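PDB 3GCF: terminal oxygenase component of carbazole 1,9a-dioxygenase, which probably takes electrons from its ferredoxin partner through a Rieske [2Fe-2S] cluster and uses them at a non-heme iron to dihydroxylate carbazole with molecular oxygen. Local coordinates for residues A[101-110]-A[121-129]; A[29-40]-A[291-302]. One frame throughout, in Å; residues are numbered along the deposited sequence.

Interaction 1 (A[101-110]-A[121-129]); sequences WTYDLDDGRL and VIGKIGIKV. With FES (Fe2/s2 (inorganic) cluster), chain Q.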
# COMPACT_ATOMS: atom_id res chain seq x y z
N TRP A 101 -12.09 26.56 15.94
CA TRP A 101 -11.22 26.80 17.09
C TRP A 101 -10.05 27.64 16.56
O TRP A 101 -9.44 27.30 15.55
CB TRP A 101 -10.73 25.48 17.68
CG TRP A 101 -11.76 24.79 18.53
CD1 TRP A 101 -13.12 24.83 18.37
CD2 TRP A 101 -11.52 23.91 19.64
NE1 TRP A 101 -13.74 24.02 19.31
CE2 TRP A 101 -12.77 23.44 20.09
CE3 TRP A 101 -10.35 23.46 20.28
CZ2 TRP A 101 -12.90 22.55 21.17
CZ3 TRP A 101 -10.48 22.57 21.35
CH2 TRP A 101 -11.75 22.13 21.78
N THR A 102 -9.75 28.73 17.26
CA THR A 102 -8.69 29.65 16.83
C THR A 102 -7.56 29.74 17.84
O THR A 102 -7.79 29.91 19.04
CB THR A 102 -9.30 31.03 16.57
OG1 THR A 102 -10.39 30.89 15.64
CG2 THR A 102 -8.27 31.99 15.98
N TYR A 103 -6.34 29.64 17.35
CA TYR A 103 -5.17 29.67 18.22
C TYR A 103 -4.23 30.84 18.00
O TYR A 103 -4.07 31.34 16.88
CB TYR A 103 -4.37 28.38 18.05
CG TYR A 103 -5.17 27.11 18.21
CD1 TYR A 103 -6.00 26.65 17.18
CD2 TYR A 103 -5.12 26.37 19.39
CE1 TYR A 103 -6.75 25.49 17.32
CE2 TYR A 103 -5.87 25.20 19.54
CZ TYR A 103 -6.68 24.77 18.50
OH TYR A 103 -7.40 23.61 18.63
N ASP A 104 -3.59 31.26 19.09
CA ASP A 104 -2.62 32.35 19.09
C ASP A 104 -1.30 31.71 18.67
O ASP A 104 -0.81 30.78 19.32
CB ASP A 104 -2.50 32.92 20.51
CG ASP A 104 -1.52 34.08 20.60
OD1 ASP A 104 -0.37 33.94 20.13
OD2 ASP A 104 -1.91 35.13 21.15
N LEU A 105 -0.71 32.19 17.58
CA LEU A 105 0.54 31.61 17.11
C LEU A 105 1.72 31.78 18.08
O LEU A 105 2.62 30.95 18.10
CB LEU A 105 0.92 32.18 15.75
CG LEU A 105 -0.00 31.81 14.58
CD1 LEU A 105 0.51 32.48 13.31
CD2 LEU A 105 -0.05 30.30 14.40
N ASP A 106 1.71 32.83 18.88
CA ASP A 106 2.81 33.06 19.80
C ASP A 106 2.92 32.06 20.95
O ASP A 106 4.03 31.74 21.38
CB ASP A 106 2.76 34.48 20.38
CG ASP A 106 3.05 35.54 19.35
OD1 ASP A 106 3.90 35.28 18.46
OD2 ASP A 106 2.46 36.64 19.42
N ASP A 107 1.79 31.56 21.43
CA ASP A 107 1.83 30.61 22.55
C ASP A 107 0.98 29.37 22.32
O ASP A 107 0.89 28.51 23.20
CB ASP A 107 1.40 31.30 23.85
CG ASP A 107 -0.02 31.85 23.77
OD1 ASP A 107 -0.78 31.39 22.89
OD2 ASP A 107 -0.38 32.72 24.59
N GLY A 108 0.35 29.27 21.16
CA GLY A 108 -0.46 28.10 20.86
C GLY A 108 -1.76 27.92 21.63
O GLY A 108 -2.45 26.91 21.48
N ARG A 109 -2.10 28.91 22.45
CA ARG A 109 -3.32 28.86 23.25
C ARG A 109 -4.59 29.09 22.44
O ARG A 109 -4.60 29.86 21.47
CB ARG A 109 -3.26 29.91 24.36
CG ARG A 109 -2.24 29.64 25.46
CD ARG A 109 -2.92 29.09 26.71
NE ARG A 109 -2.66 27.67 26.90
CZ ARG A 109 -3.33 26.89 27.75
NH1 ARG A 109 -4.30 27.40 28.50
NH2 ARG A 109 -3.01 25.61 27.87
N LEU A 110 -5.67 28.42 22.83
CA LEU A 110 -6.96 28.59 22.18
C LEU A 110 -7.50 29.95 22.67
O LEU A 110 -7.76 30.12 23.86
CB LEU A 110 -7.91 27.48 22.61
CG LEU A 110 -9.33 27.54 22.03
CD1 LEU A 110 -9.27 27.31 20.53
CD2 LEU A 110 -10.21 26.49 22.70
N VAL A 121 -14.19 26.75 26.99
CA VAL A 121 -12.91 26.07 26.78
C VAL A 121 -11.83 27.07 26.41
O VAL A 121 -10.64 26.76 26.49
CB VAL A 121 -12.98 24.99 25.66
CG1 VAL A 121 -13.88 23.84 26.10
CG2 VAL A 121 -13.47 25.60 24.35
N ILE A 122 -12.23 28.26 26.00
CA ILE A 122 -11.28 29.30 25.62
C ILE A 122 -10.34 29.59 26.79
O ILE A 122 -10.79 29.76 27.92
CB ILE A 122 -12.01 30.59 25.21
CG1 ILE A 122 -12.72 30.37 23.87
CG2 ILE A 122 -11.03 31.76 25.11
CD1 ILE A 122 -13.74 31.44 23.53
N GLY A 123 -9.05 29.63 26.51
CA GLY A 123 -8.07 29.89 27.56
C GLY A 123 -7.72 28.66 28.39
O GLY A 123 -6.81 28.71 29.21
N LYS A 124 -8.42 27.55 28.18
CA LYS A 124 -8.16 26.33 28.93
C LYS A 124 -7.49 25.27 28.07
O LYS A 124 -7.20 24.17 28.53
CB LYS A 124 -9.46 25.76 29.49
CG LYS A 124 -10.16 26.62 30.53
CD LYS A 124 -11.33 25.86 31.15
CE LYS A 124 -11.90 26.59 32.37
NZ LYS A 124 -12.48 27.92 32.03
N ILE A 125 -7.24 25.61 26.81
CA ILE A 125 -6.64 24.66 25.89
C ILE A 125 -5.54 25.28 25.04
O ILE A 125 -5.55 26.48 24.76
CB ILE A 125 -7.74 24.07 24.96
CG1 ILE A 125 -8.68 23.18 25.79
CG2 ILE A 125 -7.11 23.30 23.80
CD1 ILE A 125 -9.75 22.50 24.98
N GLY A 126 -4.60 24.45 24.62
CA GLY A 126 -3.53 24.94 23.78
C GLY A 126 -2.79 23.83 23.05
O GLY A 126 -2.84 22.67 23.45
N ILE A 127 -2.12 24.19 21.97
CA ILE A 127 -1.34 23.22 21.22
C ILE A 127 0.10 23.70 21.15
O ILE A 127 0.41 24.84 21.50
CB ILE A 127 -1.89 23.02 19.79
CG1 ILE A 127 -2.08 24.37 19.09
CG2 ILE A 127 -3.20 22.24 19.84
CD1 ILE A 127 -2.60 24.24 17.67
N LYS A 128 0.98 22.81 20.71
CA LYS A 128 2.40 23.12 20.62
C LYS A 128 2.79 24.11 19.53
O LYS A 128 2.28 24.07 18.41
CB LYS A 128 3.15 21.80 20.41
CG LYS A 128 4.61 21.94 19.96
CD LYS A 128 5.55 22.27 21.11
CE LYS A 128 7.00 22.17 20.66
NZ LYS A 128 7.96 22.57 21.73
N VAL A 129 3.68 25.04 19.90
CA VAL A 129 4.23 26.00 18.95
C VAL A 129 5.73 25.73 19.04
O VAL A 129 6.22 25.28 20.08
CB VAL A 129 3.91 27.46 19.33
CG1 VAL A 129 2.45 27.76 19.03
CG2 VAL A 129 4.23 27.71 20.79
FE1 FES Q . -10.64 21.80 14.84
FE2 FES Q . -13.06 21.00 15.74
S1 FES Q . -12.30 23.06 15.68
S2 FES Q . -11.34 19.70 14.91
O HOH W 1 -0.25 26.09 24.03

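Interaction 2 (A[29-40]-A[291-302]); sequences LGFDNHWHPAAF and VPISETQHEYFQ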
# COMPACT_ATOMS: atom_id res chain seq x y z
N LEU A 29 14.09 8.00 14.08
CA LEU A 29 13.33 9.18 13.70
C LEU A 29 14.12 10.47 13.91
O LEU A 29 13.55 11.56 13.93
CB LEU A 29 12.01 9.20 14.50
CG LEU A 29 10.75 9.85 13.92
CD1 LEU A 29 10.55 9.44 12.47
CD2 LEU A 29 9.54 9.42 14.76
N GLY A 30 15.44 10.34 14.07
CA GLY A 30 16.29 11.51 14.22
C GLY A 30 16.70 11.90 15.62
O GLY A 30 16.26 11.32 16.61
N PHE A 31 17.58 12.90 15.70
CA PHE A 31 18.04 13.42 16.98
C PHE A 31 17.27 14.70 17.24
O PHE A 31 17.36 15.66 16.47
CB PHE A 31 19.54 13.74 16.94
CG PHE A 31 20.42 12.52 17.02
CD1 PHE A 31 20.43 11.72 18.15
CD2 PHE A 31 21.23 12.17 15.95
CE1 PHE A 31 21.25 10.59 18.23
CE2 PHE A 31 22.05 11.04 16.01
CZ PHE A 31 22.06 10.25 17.16
N ASP A 32 16.48 14.73 18.31
CA ASP A 32 15.73 15.94 18.62
C ASP A 32 16.49 16.77 19.65
O ASP A 32 17.57 16.38 20.11
CB ASP A 32 14.30 15.60 19.06
CG ASP A 32 14.24 14.78 20.33
OD1 ASP A 32 15.13 13.93 20.54
OD2 ASP A 32 13.28 14.96 21.10
N ASN A 33 15.92 17.92 20.01
CA ASN A 33 16.57 18.87 20.90
C ASN A 33 17.72 19.47 20.09
O ASN A 33 18.81 19.71 20.59
CB ASN A 33 17.08 18.19 22.18
CG ASN A 33 15.96 17.97 23.19
OD1 ASN A 33 15.03 18.78 23.30
ND2 ASN A 33 16.04 16.88 23.94
N HIS A 34 17.43 19.68 18.81
CA HIS A 34 18.35 20.26 17.84
C HIS A 34 17.53 21.08 16.86
O HIS A 34 16.33 20.85 16.69
CB HIS A 34 19.07 19.16 17.03
CG HIS A 34 20.18 18.47 17.76
ND1 HIS A 34 21.41 19.05 17.96
CD2 HIS A 34 20.24 17.24 18.32
CE1 HIS A 34 22.19 18.20 18.61
NE2 HIS A 34 21.50 17.10 18.84
N TRP A 35 18.17 22.05 16.22
CA TRP A 35 17.51 22.85 15.21
C TRP A 35 17.58 22.03 13.92
O TRP A 35 18.56 21.32 13.68
CB TRP A 35 18.24 24.17 14.99
CG TRP A 35 18.09 25.17 16.09
CD1 TRP A 35 18.95 25.38 17.13
CD2 TRP A 35 17.04 26.13 16.24
NE1 TRP A 35 18.50 26.41 17.92
CE2 TRP A 35 17.32 26.89 17.39
CE3 TRP A 35 15.87 26.42 15.51
CZ2 TRP A 35 16.49 27.92 17.84
CZ3 TRP A 35 15.04 27.45 15.95
CH2 TRP A 35 15.36 28.19 17.10
N HIS A 36 16.53 22.12 13.10
CA HIS A 36 16.47 21.41 11.82
C HIS A 36 15.78 22.33 10.81
O HIS A 36 14.85 23.04 11.16
CB HIS A 36 15.64 20.13 11.94
CG HIS A 36 16.32 19.03 12.71
ND1 HIS A 36 17.35 18.28 12.19
CD2 HIS A 36 16.09 18.55 13.96
CE1 HIS A 36 17.73 17.38 13.08
NE2 HIS A 36 16.98 17.53 14.16
N PRO A 37 16.25 22.34 9.55
CA PRO A 37 15.60 23.20 8.56
C PRO A 37 14.22 22.64 8.21
O PRO A 37 14.03 21.42 8.17
CB PRO A 37 16.57 23.15 7.38
CG PRO A 37 17.19 21.78 7.50
CD PRO A 37 17.44 21.68 8.99
N ALA A 38 13.27 23.53 7.95
CA ALA A 38 11.91 23.11 7.60
C ALA A 38 11.56 23.54 6.18
O ALA A 38 10.86 22.83 5.46
CB ALA A 38 10.91 23.72 8.58
N ALA A 39 12.05 24.70 5.79
CA ALA A 39 11.74 25.24 4.48
C ALA A 39 12.62 26.43 4.21
O ALA A 39 13.45 26.80 5.04
CB ALA A 39 10.27 25.67 4.44
N PHE A 40 12.45 27.04 3.04
CA PHE A 40 13.20 28.23 2.69
C PHE A 40 12.32 29.42 2.98
O PHE A 40 11.10 29.38 2.77
CB PHE A 40 13.61 28.17 1.22
CG PHE A 40 14.68 27.16 0.95
CD1 PHE A 40 16.01 27.46 1.22
CD2 PHE A 40 14.35 25.88 0.52
CE1 PHE A 40 17.01 26.50 1.06
CE2 PHE A 40 15.34 24.91 0.37
CZ PHE A 40 16.67 25.21 0.64
N VAL A 291 16.73 15.87 7.08
CA VAL A 291 15.76 15.89 8.16
C VAL A 291 14.75 14.76 8.07
O VAL A 291 14.05 14.62 7.07
CB VAL A 291 15.01 17.25 8.19
CG1 VAL A 291 14.21 17.38 9.49
CG2 VAL A 291 16.02 18.39 8.06
N PRO A 292 14.66 13.94 9.12
CA PRO A 292 13.72 12.82 9.10
C PRO A 292 12.28 13.31 8.94
O PRO A 292 11.88 14.32 9.53
CB PRO A 292 13.93 12.16 10.47
CG PRO A 292 15.31 12.59 10.87
CD PRO A 292 15.37 14.01 10.40
N ILE A 293 11.51 12.61 8.11
CA ILE A 293 10.10 12.94 7.91
C ILE A 293 9.38 11.87 8.72
O ILE A 293 8.57 12.17 9.60
CB ILE A 293 9.70 12.84 6.43
CG1 ILE A 293 10.32 14.01 5.66
CG2 ILE A 293 8.18 12.83 6.30
CD1 ILE A 293 10.16 13.91 4.15
N SER A 294 9.72 10.62 8.44
CA SER A 294 9.16 9.47 9.14
C SER A 294 10.32 8.51 9.36
O SER A 294 11.49 8.88 9.20
CB SER A 294 8.08 8.80 8.30
OG SER A 294 8.62 8.26 7.11
N GLU A 295 10.02 7.28 9.72
CA GLU A 295 11.07 6.30 9.95
C GLU A 295 11.72 5.85 8.64
O GLU A 295 12.84 5.35 8.64
CB GLU A 295 10.50 5.07 10.69
CG GLU A 295 10.13 5.32 12.16
CD GLU A 295 8.76 5.97 12.36
OE1 GLU A 295 8.11 6.38 11.36
OE2 GLU A 295 8.33 6.06 13.53
N THR A 296 11.02 6.05 7.53
CA THR A 296 11.53 5.62 6.23
C THR A 296 11.68 6.73 5.19
O THR A 296 11.91 6.45 4.01
CB THR A 296 10.60 4.54 5.62
OG1 THR A 296 9.36 5.14 5.24
CG2 THR A 296 10.32 3.43 6.63
N GLN A 297 11.57 7.98 5.62
CA GLN A 297 11.66 9.10 4.69
C GLN A 297 12.39 10.30 5.29
O GLN A 297 12.42 10.47 6.51
CB GLN A 297 10.25 9.54 4.27
CG GLN A 297 9.38 8.41 3.73
CD GLN A 297 7.91 8.80 3.64
OE1 GLN A 297 7.26 9.11 4.64
NE2 GLN A 297 7.37 8.79 2.42
N HIS A 298 12.99 11.12 4.44
CA HIS A 298 13.66 12.32 4.92
C HIS A 298 13.59 13.43 3.90
O HIS A 298 13.33 13.19 2.72
CB HIS A 298 15.12 12.06 5.33
CG HIS A 298 16.05 11.74 4.19
ND1 HIS A 298 16.20 10.46 3.69
CD2 HIS A 298 16.91 12.52 3.50
CE1 HIS A 298 17.13 10.47 2.75
NE2 HIS A 298 17.58 11.71 2.61
N GLU A 299 13.80 14.66 4.36
CA GLU A 299 13.77 15.82 3.49
C GLU A 299 15.22 16.19 3.23
O GLU A 299 15.97 16.53 4.15
CB GLU A 299 13.04 16.98 4.14
CG GLU A 299 12.80 18.16 3.20
CD GLU A 299 11.71 17.88 2.17
OE1 GLU A 299 11.17 16.75 2.14
OE2 GLU A 299 11.39 18.79 1.37
N TYR A 300 15.61 16.12 1.96
CA TYR A 300 16.96 16.42 1.53
C TYR A 300 17.09 17.88 1.12
O TYR A 300 16.48 18.31 0.15
CB TYR A 300 17.30 15.47 0.38
CG TYR A 300 18.61 15.68 -0.35
CD1 TYR A 300 19.78 16.01 0.33
CD2 TYR A 300 18.68 15.49 -1.74
CE1 TYR A 300 21.00 16.14 -0.36
CE2 TYR A 300 19.88 15.60 -2.43
CZ TYR A 300 21.04 15.93 -1.74
OH TYR A 300 22.22 16.04 -2.44
N PHE A 301 17.87 18.65 1.88
CA PHE A 301 18.11 20.06 1.57
C PHE A 301 19.50 20.19 0.95
O PHE A 301 20.45 19.58 1.43
CB PHE A 301 18.10 20.94 2.84
CG PHE A 301 16.74 21.14 3.46
CD1 PHE A 301 16.09 20.11 4.13
CD2 PHE A 301 16.13 22.40 3.42
CE1 PHE A 301 14.86 20.32 4.76
CE2 PHE A 301 14.90 22.63 4.05
CZ PHE A 301 14.26 21.59 4.72
N GLN A 302 19.60 20.98 -0.11
CA GLN A 302 20.88 21.23 -0.75
C GLN A 302 20.99 22.75 -0.75
O GLN A 302 20.14 23.42 -1.32
CB GLN A 302 20.89 20.72 -2.18
CG GLN A 302 20.84 19.22 -2.32
CD GLN A 302 20.43 18.80 -3.71
OE1 GLN A 302 19.28 18.97 -4.10
NE2 GLN A 302 21.38 18.27 -4.47

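Interaction 1 (A[101-110]-A[121-129])
Three backbone hydrogen bonds join 101-110 to 121-129: I127 N gives to G108 O (2.8 Å), L110 N to I125 O (2.7 Å, 171°) and G123 N, in the type II turn V121-K124, to L110 O. A water bridges D107 O and I127 O. Asx turns at D104 and D107 shape the hairpin end. I125 O also faces the centre of the R109 guanidinium, 3.7 Å from its plane, a contact the positive charge probably favours.

Apolar contacts run from the W101 indole to the Y103 phenol ring. I127 CD1 lies over one face of the Y103 ring, 3.8 Å from its centroid and 14° off the normal, a CH-pi contact; its chi1 of 51° swings CG1 between backbone N and carbonyl carbon, toward the ring. L110 CD1 sits over the opposite face, while L110 CD2 rests above W101 and against V121 CG2. I125 CD1 meets W101 CZ3 at 3.7 Å. Y103 OH is hydrogen-bonded to A76 N. Replacing Y103 with an alanine would probably open a gap between I127 and L110 and leave A76 N without its hydroxyl partner.

W101 CD1 approaches cluster sulfur S1 to 3.3 Å, and F360 of a neighbouring subunit meets the indole edge-to-face. Backbone bonds thus tie 121-129 to the Rieske hairpin and leave the indole, packed by I125 and L110, beside S1.

Interaction 2 (A[29-40]-A[291-302])
The F301 ring carries P37 on one face, CG standing 3.8 Å from the centroid over the centre of the ring, a CH-pi contact; at its edge, in plane, lie A38 C and A39 N. The F40 ring meets it obliquely, planes at 48°, with F40 CZ 4.0 Å from F301 CD2. The H36 imidazole is fixed by its edge: NE2 donates in the ring plane to F31 O at 3.0 Å, nearly straight, while V291 CG1 touches H36 CB, approaching the ring obliquely.

V291 reaches the strand with both methyls. Its chi1 of -168° sets CG1 anti to the backbone N, against H36, and turns CG2 to P37 CG (3.6 Å). Farther along, P292 CB packs on L29 O at 3.5 Å and P292 CG on G30 CA. L29 closes this end, its CD1 on the S294 carbonyl group and CD2 alongside the E295 carboxylate. The E295 turn is tied by S294 OG, which accepts T296 N in an ST turn and donates to Q297 OE1.

The axes of strands 34-40 and 298-302 come within 8.9 Å and cross at 75°, with no hydrogen bond between the two segments, so the Rieske-domain strand and the catalytic-domain sheet meet through prolines, valine and aromatic rings. The chemistry implies a greasy, shape-fitted interdomain seam, near which H36 bonds to F31 and E299 to R170.

The centre of interaction 2 lies about 6 Å from the centre of the folded chain and the contact is mostly buried, whereas that of interaction 1 lies about 30 Å from it and the contact is only partly buried. Their centres are 26 Å apart and their nearest atoms about 8 Å; in sequence, interaction 1 is nested inside the loop closed by interaction 2. Strand 34-40 and segments 101-110 and 121-129 belong to the Rieske region, but interaction 1 works within it, by backbone bonding beside the cluster and near a second subunit, while interaction 2 joins it to the catalytic sheet by apolar side-chain contact. The side chain of Q302 is about 9 Å from the mononuclear iron.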